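Local coordinates for cyclic GMP-AMP synthase-like receptor (PDB 7LT2), which senses double-stranded RNA and responds by making a cyclic GMP-AMP second messenger from ATP and GTP in innate immunity, at residues Lys255-Leu268 against Trp297-Leu309. Sequence-based numbering, arbitrary orientation.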
ATOM      1  N   LYS A 255      12.038  11.065  -9.528  1.00 16.86           N
ATOM      2  CA  LYS A 255      13.079  10.231 -10.116  1.00 19.50           C
ATOM      3  C   LYS A 255      12.741   9.828 -11.546  1.00 19.40           C
ATOM      4  O   LYS A 255      13.136   8.751 -12.005  1.00 22.58           O
ATOM      5  CB  LYS A 255      13.355   9.005  -9.245  1.00 19.38           C
ATOM      6  CG  LYS A 255      14.183   9.362  -8.011  1.00 20.95           C
ATOM      7  CD  LYS A 255      14.584   8.150  -7.194  1.00 21.37           C
ATOM      8  CE  LYS A 255      15.626   8.520  -6.144  1.00 22.36           C
ATOM      9  NZ  LYS A 255      15.114   9.454  -5.101  1.00 19.56           N
ATOM     10  N   ASN A 256      12.020  10.693 -12.258  1.00 24.67           N
ATOM     11  CA  ASN A 256      11.940  10.684 -13.718  1.00 22.09           C
ATOM     12  C   ASN A 256      11.603   9.313 -14.291  1.00 19.90           C
ATOM     13  O   ASN A 256      10.430   8.936 -14.349  1.00 21.56           O
ATOM     14  CB  ASN A 256      13.256  11.206 -14.304  1.00 23.16           C
ATOM     15  CG  ASN A 256      13.115  11.646 -15.744  1.00 25.67           C
ATOM     16  OD1 ASN A 256      12.054  11.496 -16.351  1.00 27.52           O
ATOM     17  ND2 ASN A 256      14.185  12.205 -16.297  1.00 27.30           N
ATOM     18  N   ARG A 257      12.621   8.560 -14.714  1.00 19.91           N
ATOM     19  CA  ARG A 257      12.385   7.272 -15.359  1.00 18.44           C
ATOM     20  C   ARG A 257      11.984   6.160 -14.390  1.00 18.52           C
ATOM     21  O   ARG A 257      11.602   5.077 -14.850  1.00 19.02           O
ATOM     22  CB  ARG A 257      13.632   6.832 -16.138  1.00 17.97           C
ATOM     23  CG  ARG A 257      13.713   7.363 -17.575  1.00 19.50           C
ATOM     24  CD  ARG A 257      13.944   8.861 -17.598  1.00 25.83           C
ATOM     25  NE  ARG A 257      14.452   9.319 -18.889  1.00 25.73           N
ATOM     26  CZ  ARG A 257      13.729   9.953 -19.802  1.00 28.56           C
ATOM     27  NH1 ARG A 257      12.444  10.209 -19.613  1.00 31.25           N
ATOM     28  NH2 ARG A 257      14.312  10.353 -20.928  1.00 26.83           N
ATOM     29  N   LEU A 258      12.036   6.394 -13.075  1.00 17.03           N
ATOM     30  CA  LEU A 258      11.921   5.290 -12.121  1.00 16.58           C
ATOM     31  C   LEU A 258      10.552   4.616 -12.181  1.00 19.04           C
ATOM     32  O   LEU A 258      10.463   3.389 -12.286  1.00 17.80           O
ATOM     33  CB  LEU A 258      12.208   5.780 -10.699  1.00 17.80           C
ATOM     34  CG  LEU A 258      12.179   4.689  -9.614  1.00 17.21           C
ATOM     35  CD1 LEU A 258      13.216   4.980  -8.542  1.00 21.21           C
ATOM     36  CD2 LEU A 258      10.794   4.539  -8.973  1.00 17.93           C
ATOM     37  N   LYS A 259       9.468   5.391 -12.067  1.00 17.72           N
ATOM     38  CA  LYS A 259       8.155   4.756 -11.954  1.00 17.84           C
ATOM     39  C   LYS A 259       7.736   4.063 -13.252  1.00 19.86           C
ATOM     40  O   LYS A 259       7.187   2.956 -13.185  1.00 17.38           O
ATOM     41  CB  LYS A 259       7.098   5.766 -11.485  1.00 17.04           C
ATOM     42  CG  LYS A 259       7.323   6.211 -10.044  1.00 19.64           C
ATOM     43  CD  LYS A 259       6.180   7.056  -9.512  1.00 14.74           C
ATOM     44  CE  LYS A 259       6.462   7.475  -8.073  1.00 16.52           C
ATOM     45  NZ  LYS A 259       5.344   8.278  -7.502  1.00 20.67           N
ATOM     46  N   PRO A 260       7.974   4.639 -14.441  1.00 16.48           N
ATOM     47  CA  PRO A 260       7.761   3.834 -15.660  1.00 17.55           C
ATOM     48  C   PRO A 260       8.557   2.539 -15.662  1.00 17.33           C
ATOM     49  O   PRO A 260       8.020   1.490 -16.036  1.00 18.74           O
ATOM     50  CB  PRO A 260       8.191   4.786 -16.788  1.00 16.34           C
ATOM     51  CG  PRO A 260       7.890   6.141 -16.237  1.00 17.79           C
ATOM     52  CD  PRO A 260       8.230   6.055 -14.770  1.00 16.13           C
ATOM     53  N   ALA A 261       9.818   2.576 -15.223  1.00 17.98           N
ATOM     54  CA  ALA A 261      10.629   1.361 -15.209  1.00 18.01           C
ATOM     55  C   ALA A 261      10.054   0.316 -14.260  1.00 17.30           C
ATOM     56  O   ALA A 261      10.040  -0.881 -14.576  1.00 17.34           O
ATOM     57  CB  ALA A 261      12.072   1.699 -14.827  1.00 17.41           C
ATOM     58  N   VAL A 262       9.578   0.747 -13.087  1.00 16.22           N
ATOM     59  CA  VAL A 262       8.987  -0.205 -12.148  1.00 14.27           C
ATOM     60  C   VAL A 262       7.772  -0.870 -12.772  1.00 15.74           C
ATOM     61  O   VAL A 262       7.597  -2.090 -12.681  1.00 17.36           O
ATOM     62  CB  VAL A 262       8.613   0.480 -10.822  1.00 16.49           C
ATOM     63  CG1 VAL A 262       7.864  -0.507  -9.922  1.00 15.92           C
ATOM     64  CG2 VAL A 262       9.846   0.981 -10.113  1.00 19.63           C
ATOM     65  N   LYS A 263       6.915  -0.074 -13.413  1.00 17.08           N
ATOM     66  CA  LYS A 263       5.671  -0.606 -13.953  1.00 15.41           C
ATOM     67  C   LYS A 263       5.921  -1.511 -15.151  1.00 16.60           C
ATOM     68  O   LYS A 263       5.219  -2.514 -15.316  1.00 18.59           O
ATOM     69  CB  LYS A 263       4.729   0.549 -14.303  1.00 16.51           C
ATOM     70  CG  LYS A 263       4.116   1.200 -13.046  1.00 15.81           C
ATOM     71  CD  LYS A 263       3.166   2.336 -13.390  1.00 19.92           C
ATOM     72  CE  LYS A 263       3.928   3.628 -13.647  1.00 24.75           C
ATOM     73  NZ  LYS A 263       3.003   4.789 -13.786  1.00 28.65           N
ATOM     74  N   LEU A 264       6.929  -1.195 -15.973  1.00 17.07           N
ATOM     75  CA  LEU A 264       7.296  -2.092 -17.067  1.00 18.26           C
ATOM     76  C   LEU A 264       7.731  -3.449 -16.534  1.00 18.02           C
ATOM     77  O   LEU A 264       7.342  -4.490 -17.074  1.00 17.25           O
ATOM     78  CB  LEU A 264       8.411  -1.470 -17.914  1.00 18.59           C
ATOM     79  CG  LEU A 264       8.045  -0.234 -18.738  1.00 22.97           C
ATOM     80  CD1 LEU A 264       9.301   0.508 -19.181  1.00 22.39           C
ATOM     81  CD2 LEU A 264       7.217  -0.630 -19.943  1.00 21.24           C
ATOM     82  N   ILE A 265       8.533  -3.459 -15.467  1.00 18.40           N
ATOM     83  CA  ILE A 265       8.952  -4.725 -14.874  1.00 18.37           C
ATOM     84  C   ILE A 265       7.768  -5.430 -14.218  1.00 17.92           C
ATOM     85  O   ILE A 265       7.620  -6.653 -14.337  1.00 19.12           O
ATOM     86  CB  ILE A 265      10.112  -4.497 -13.887  1.00 18.44           C
ATOM     87  CG1 ILE A 265      11.362  -4.045 -14.654  1.00 20.56           C
ATOM     88  CG2 ILE A 265      10.389  -5.760 -13.074  1.00 19.84           C
ATOM     89  CD1 ILE A 265      12.544  -3.704 -13.770  1.00 20.14           C
ATOM     90  N   LYS A 266       6.892  -4.678 -13.539  1.00 17.83           N
ATOM     91  CA  LYS A 266       5.706  -5.304 -12.950  1.00 16.32           C
ATOM     92  C   LYS A 266       4.801  -5.893 -14.026  1.00 18.84           C
ATOM     93  O   LYS A 266       4.185  -6.945 -13.819  1.00 19.81           O
ATOM     94  CB  LYS A 266       4.931  -4.295 -12.093  1.00 16.50           C
ATOM     95  CG  LYS A 266       5.587  -3.976 -10.756  1.00 17.02           C
ATOM     96  CD  LYS A 266       4.834  -2.881 -10.001  1.00 16.32           C
ATOM     97  CE  LYS A 266       3.438  -3.327  -9.611  1.00 16.98           C
ATOM     98  NZ  LYS A 266       2.759  -2.374  -8.671  1.00 17.45           N
ATOM     99  N   LYS A 267       4.704  -5.228 -15.183  1.00 17.12           N
ATOM    100  CA  LYS A 267       3.918  -5.779 -16.282  1.00 17.67           C
ATOM    101  C   LYS A 267       4.517  -7.090 -16.766  1.00 20.03           C
ATOM    102  O   LYS A 267       3.791  -8.059 -17.021  1.00 21.41           O
ATOM    103  CB  LYS A 267       3.839  -4.767 -17.427  1.00 19.20           C
ATOM    104  CG  LYS A 267       2.962  -5.190 -18.613  1.00 23.67           C
ATOM    105  CD  LYS A 267       1.490  -5.194 -18.235  1.00 24.65           C
ATOM    106  CE  LYS A 267       0.578  -5.305 -19.456  1.00 26.74           C
ATOM    107  NZ  LYS A 267       0.812  -6.573 -20.184  1.00 34.60           N
ATOM    108  N   LEU A 268       5.847  -7.139 -16.886  1.00 18.61           N
ATOM    109  CA  LEU A 268       6.528  -8.380 -17.236  1.00 22.34           C
ATOM    110  C   LEU A 268       6.271  -9.459 -16.193  1.00 22.98           C
ATOM    111  O   LEU A 268       6.051 -10.629 -16.535  1.00 22.38           O
ATOM    112  CB  LEU A 268       8.027  -8.116 -17.378  1.00 21.62           C
ATOM    113  CG  LEU A 268       8.933  -9.275 -17.792  1.00 26.86           C
ATOM    114  CD1 LEU A 268       8.536  -9.795 -19.166  1.00 30.10           C
ATOM    115  CD2 LEU A 268      10.397  -8.842 -17.774  1.00 26.86           C
ATOM    116  N   TRP A 297      18.670   8.000 -12.722  1.00 20.02           N
ATOM    117  CA  TRP A 297      17.259   8.071 -13.075  1.00 21.26           C
ATOM    118  C   TRP A 297      16.967   9.065 -14.190  1.00 21.32           C
ATOM    119  O   TRP A 297      15.821   9.135 -14.651  1.00 19.47           O
ATOM    120  CB  TRP A 297      16.456   8.398 -11.815  1.00 21.03           C
ATOM    121  CG  TRP A 297      16.782   7.430 -10.708  1.00 19.17           C
ATOM    122  CD1 TRP A 297      17.479   7.697  -9.563  1.00 19.60           C
ATOM    123  CD2 TRP A 297      16.465   6.032 -10.668  1.00 18.91           C
ATOM    124  NE1 TRP A 297      17.599   6.556  -8.808  1.00 20.29           N
ATOM    125  CE2 TRP A 297      16.990   5.519  -9.464  1.00 20.00           C
ATOM    126  CE3 TRP A 297      15.790   5.164 -11.535  1.00 18.49           C
ATOM    127  CZ2 TRP A 297      16.856   4.177  -9.097  1.00 19.87           C
ATOM    128  CZ3 TRP A 297      15.654   3.827 -11.168  1.00 19.91           C
ATOM    129  CH2 TRP A 297      16.187   3.349  -9.959  1.00 20.16           C
ATOM    130  N   ASN A 298      17.965   9.816 -14.649  1.00 20.89           N
ATOM    131  CA  ASN A 298      17.795  10.726 -15.773  1.00 24.35           C
ATOM    132  C   ASN A 298      18.306  10.142 -17.081  1.00 26.64           C
ATOM    133  O   ASN A 298      18.268  10.825 -18.109  1.00 26.97           O
ATOM    134  CB  ASN A 298      18.491  12.059 -15.480  1.00 24.60           C
ATOM    135  CG  ASN A 298      17.819  12.811 -14.349  1.00 27.67           C
ATOM    136  OD1 ASN A 298      16.597  12.762 -14.210  1.00 26.25           O
ATOM    137  ND2 ASN A 298      18.612  13.492 -13.524  1.00 27.34           N
ATOM    138  N   LYS A 299      18.766   8.894 -17.069  1.00 24.18           N
ATOM    139  CA  LYS A 299      19.152   8.230 -18.302  1.00 23.72           C
ATOM    140  C   LYS A 299      17.902   7.900 -19.118  1.00 22.70           C
ATOM    141  O   LYS A 299      16.770   8.137 -18.693  1.00 24.22           O
ATOM    142  CB  LYS A 299      19.984   6.991 -17.986  1.00 24.10           C
ATOM    143  CG  LYS A 299      21.307   7.356 -17.338  1.00 27.60           C
ATOM    144  CD  LYS A 299      22.175   6.160 -17.052  1.00 31.16           C
ATOM    145  CE  LYS A 299      23.578   6.614 -16.671  1.00 42.68           C
ATOM    146  NZ  LYS A 299      24.576   5.512 -16.743  1.00 45.34           N
ATOM    147  N   SER A 300      18.112   7.372 -20.320  1.00 25.53           N
ATOM    148  CA  SER A 300      16.981   7.024 -21.168  1.00 22.54           C
ATOM    149  C   SER A 300      16.117   5.979 -20.474  1.00 22.86           C
ATOM    150  O   SER A 300      16.590   5.211 -19.630  1.00 20.55           O
ATOM    151  CB  SER A 300      17.458   6.501 -22.524  1.00 24.93           C
ATOM    152  OG  SER A 300      17.986   5.186 -22.425  1.00 24.50           O
ATOM    153  N   LEU A 301      14.829   5.971 -20.816  1.00 20.29           N
ATOM    154  CA  LEU A 301      13.947   4.957 -20.251  1.00 20.77           C
ATOM    155  C   LEU A 301      14.425   3.557 -20.612  1.00 21.54           C
ATOM    156  O   LEU A 301      14.364   2.641 -19.782  1.00 19.75           O
ATOM    157  CB  LEU A 301      12.507   5.180 -20.713  1.00 19.50           C
ATOM    158  CG  LEU A 301      11.477   4.210 -20.119  1.00 17.93           C
ATOM    159  CD1 LEU A 301      11.619   4.075 -18.594  1.00 21.00           C
ATOM    160  CD2 LEU A 301      10.066   4.647 -20.478  1.00 19.19           C
ATOM    161  N   ARG A 302      14.928   3.374 -21.837  1.00 22.31           N
ATOM    162  CA  ARG A 302      15.450   2.067 -22.220  1.00 19.60           C
ATOM    163  C   ARG A 302      16.610   1.652 -21.322  1.00 21.26           C
ATOM    164  O   ARG A 302      16.664   0.511 -20.847  1.00 22.34           O
ATOM    165  CB  ARG A 302      15.881   2.074 -23.685  1.00 21.90           C
ATOM    166  CG  ARG A 302      16.298   0.700 -24.183  1.00 20.87           C
ATOM    167  CD  ARG A 302      16.816   0.761 -25.598  1.00 23.98           C
ATOM    168  NE  ARG A 302      17.367  -0.521 -26.017  1.00 28.14           N
ATOM    169  CZ  ARG A 302      18.108  -0.690 -27.103  1.00 34.25           C
ATOM    170  NH1 ARG A 302      18.399   0.323 -27.903  1.00 31.81           N
ATOM    171  NH2 ARG A 302      18.573  -1.902 -27.389  1.00 33.37           N
ATOM    172  N   GLU A 303      17.547   2.572 -21.064  1.00 21.43           N
ATOM    173  CA  GLU A 303      18.709   2.205 -20.261  1.00 19.91           C
ATOM    174  C   GLU A 303      18.326   1.936 -18.808  1.00 21.50           C
ATOM    175  O   GLU A 303      18.827   0.982 -18.197  1.00 20.65           O
ATOM    176  CB  GLU A 303      19.789   3.285 -20.333  1.00 28.73           C
ATOM    177  CG  GLU A 303      21.040   2.896 -19.562  1.00 26.82           C
ATOM    178  CD  GLU A 303      22.203   3.843 -19.770  1.00 38.69           C
ATOM    179  OE1 GLU A 303      22.062   4.822 -20.538  1.00 30.42           O
ATOM    180  OE2 GLU A 303      23.264   3.597 -19.159  1.00 36.62           O
ATOM    181  N   VAL A 304      17.445   2.756 -18.233  1.00 21.24           N
ATOM    182  CA  VAL A 304      17.006   2.508 -16.861  1.00 19.87           C
ATOM    183  C   VAL A 304      16.265   1.177 -16.775  1.00 20.48           C
ATOM    184  O   VAL A 304      16.500   0.376 -15.861  1.00 19.88           O
ATOM    185  CB  VAL A 304      16.140   3.676 -16.351  1.00 19.21           C
ATOM    186  CG1 VAL A 304      15.596   3.379 -14.947  1.00 18.65           C
ATOM    187  CG2 VAL A 304      16.943   4.969 -16.339  1.00 20.60           C
ATOM    188  N   PHE A 305      15.363   0.922 -17.725  1.00 20.08           N
ATOM    189  CA  PHE A 305      14.619  -0.336 -17.732  1.00 20.28           C
ATOM    190  C   PHE A 305      15.553  -1.535 -17.857  1.00 20.17           C
ATOM    191  O   PHE A 305      15.452  -2.497 -17.085  1.00 18.10           O
ATOM    192  CB  PHE A 305      13.594  -0.330 -18.870  1.00 18.67           C
ATOM    193  CG  PHE A 305      12.950  -1.676 -19.126  1.00 20.63           C
ATOM    194  CD1 PHE A 305      12.028  -2.203 -18.233  1.00 19.37           C
ATOM    195  CD2 PHE A 305      13.249  -2.395 -20.271  1.00 20.02           C
ATOM    196  CE1 PHE A 305      11.433  -3.433 -18.467  1.00 20.04           C
ATOM    197  CE2 PHE A 305      12.657  -3.627 -20.514  1.00 22.47           C
ATOM    198  CZ  PHE A 305      11.749  -4.146 -19.612  1.00 19.81           C
ATOM    199  N   MET A 306      16.463  -1.503 -18.834  1.00 22.14           N
ATOM    200  CA  MET A 306      17.358  -2.637 -19.045  1.00 21.86           C
ATOM    201  C   MET A 306      18.276  -2.857 -17.852  1.00 20.38           C
ATOM    202  O   MET A 306      18.536  -4.000 -17.458  1.00 19.85           O
ATOM    203  CB  MET A 306      18.185  -2.427 -20.314  1.00 22.05           C
ATOM    204  CG  MET A 306      17.386  -2.547 -21.603  1.00 23.57           C
ATOM    205  SD  MET A 306      16.619  -4.170 -21.792  1.00 24.52           S
ATOM    206  CE  MET A 306      18.061  -5.223 -21.695  1.00 25.03           C
ATOM    207  N   THR A 307      18.787  -1.776 -17.264  1.00 20.93           N
ATOM    208  CA  THR A 307      19.724  -1.935 -16.161  1.00 21.54           C
ATOM    209  C   THR A 307      19.024  -2.447 -14.909  1.00 19.89           C
ATOM    210  O   THR A 307      19.536  -3.353 -14.239  1.00 21.46           O
ATOM    211  CB  THR A 307      20.437  -0.615 -15.880  1.00 21.39           C
ATOM    212  OG1 THR A 307      21.272  -0.292 -16.997  1.00 23.72           O
ATOM    213  CG2 THR A 307      21.297  -0.733 -14.628  1.00 25.80           C
ATOM    214  N   THR A 308      17.849  -1.894 -14.581  1.00 19.05           N
ATOM    215  CA  THR A 308      17.141  -2.359 -13.391  1.00 17.58           C
ATOM    216  C   THR A 308      16.585  -3.762 -13.595  1.00 20.92           C
ATOM    217  O   THR A 308      16.509  -4.536 -12.639  1.00 20.85           O
ATOM    218  CB  THR A 308      16.023  -1.388 -12.988  1.00 17.99           C
ATOM    219  OG1 THR A 308      15.096  -1.191 -14.067  1.00 18.58           O
ATOM    220  CG2 THR A 308      16.606  -0.045 -12.563  1.00 17.06           C
ATOM    221  N   LEU A 309      16.220  -4.115 -14.831  1.00 17.85           N
ATOM    222  CA  LEU A 309      15.773  -5.479 -15.100  1.00 18.03           C
ATOM    223  C   LEU A 309      16.896  -6.481 -14.861  1.00 20.40           C
ATOM    224  O   LEU A 309      16.672  -7.545 -14.273  1.00 20.37           O
ATOM    225  CB  LEU A 309      15.248  -5.596 -16.532  1.00 19.32           C
ATOM    226  CG  LEU A 309      14.805  -6.990 -17.003  1.00 19.43           C
ATOM    227  CD1 LEU A 309      13.643  -7.538 -16.177  1.00 19.96           C
ATOM    228  CD2 LEU A 309      14.439  -6.970 -18.482  1.00 21.90           C
TER
HETATM  229  O   HOH W   1      16.069  13.127 -18.490  1.00 39.45           O
HETATM  230  O   HOH W   2      17.278  10.732 -20.844  1.00 32.99           O
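Arg257 NE donates to Lys299 O at 2.6 Å, with the carbonyl oxygen close to the guanidinium plane. The Arg257 side chain bends at chi2 (69°), which brings NE to the residues just before helix 301-309. The amide of the same residue, Arg257 N, bonds Trp297 O at 3.3 Å, nearly straight. A water links Arg257 NH2 to Asn298 O. Beside it, Asn256 ND2 donates to Asn298 OD1 at 3.2 Å, the two amide planes well turned from each other.

Trp297 lies flat against the turn that leads into helix 258-268. Leu258 CD1 makes a CH-pi contact, 3.6 Å from the centroid of the six-membered ring of Trp297. Lys255 CD covers the five-membered ring on the same face, while Lys255 NZ goes on to Leu251 O.

Farther along, helices 258-268 and 301-309 cross at -52°, with axes 9.1 Å apart at closest approach. Ala261 lies at the crossing, its CA 5.0 Å from Phe305 CA and its CB 3.9 Å from Val304 CG1. Phe305, with CG anti to the backbone N (chi1 169°), brings CE1 3.6 Å from Leu264 CB and also meets Ile265 CG1. Ile265 CD1 reaches Thr308, and Leu268 CD2 packs on Leu309 CD1.

The pair belongs to the helical Mab-21 HhH/H2TH-like region. Leu258 touches Ile289 of helix 278-291, a manganese-site residue, so the contact adjoins that site. Helix 5-13 packs on Leu264, Leu301 and Phe305, and helix 337-354 on Leu268 and Leu309.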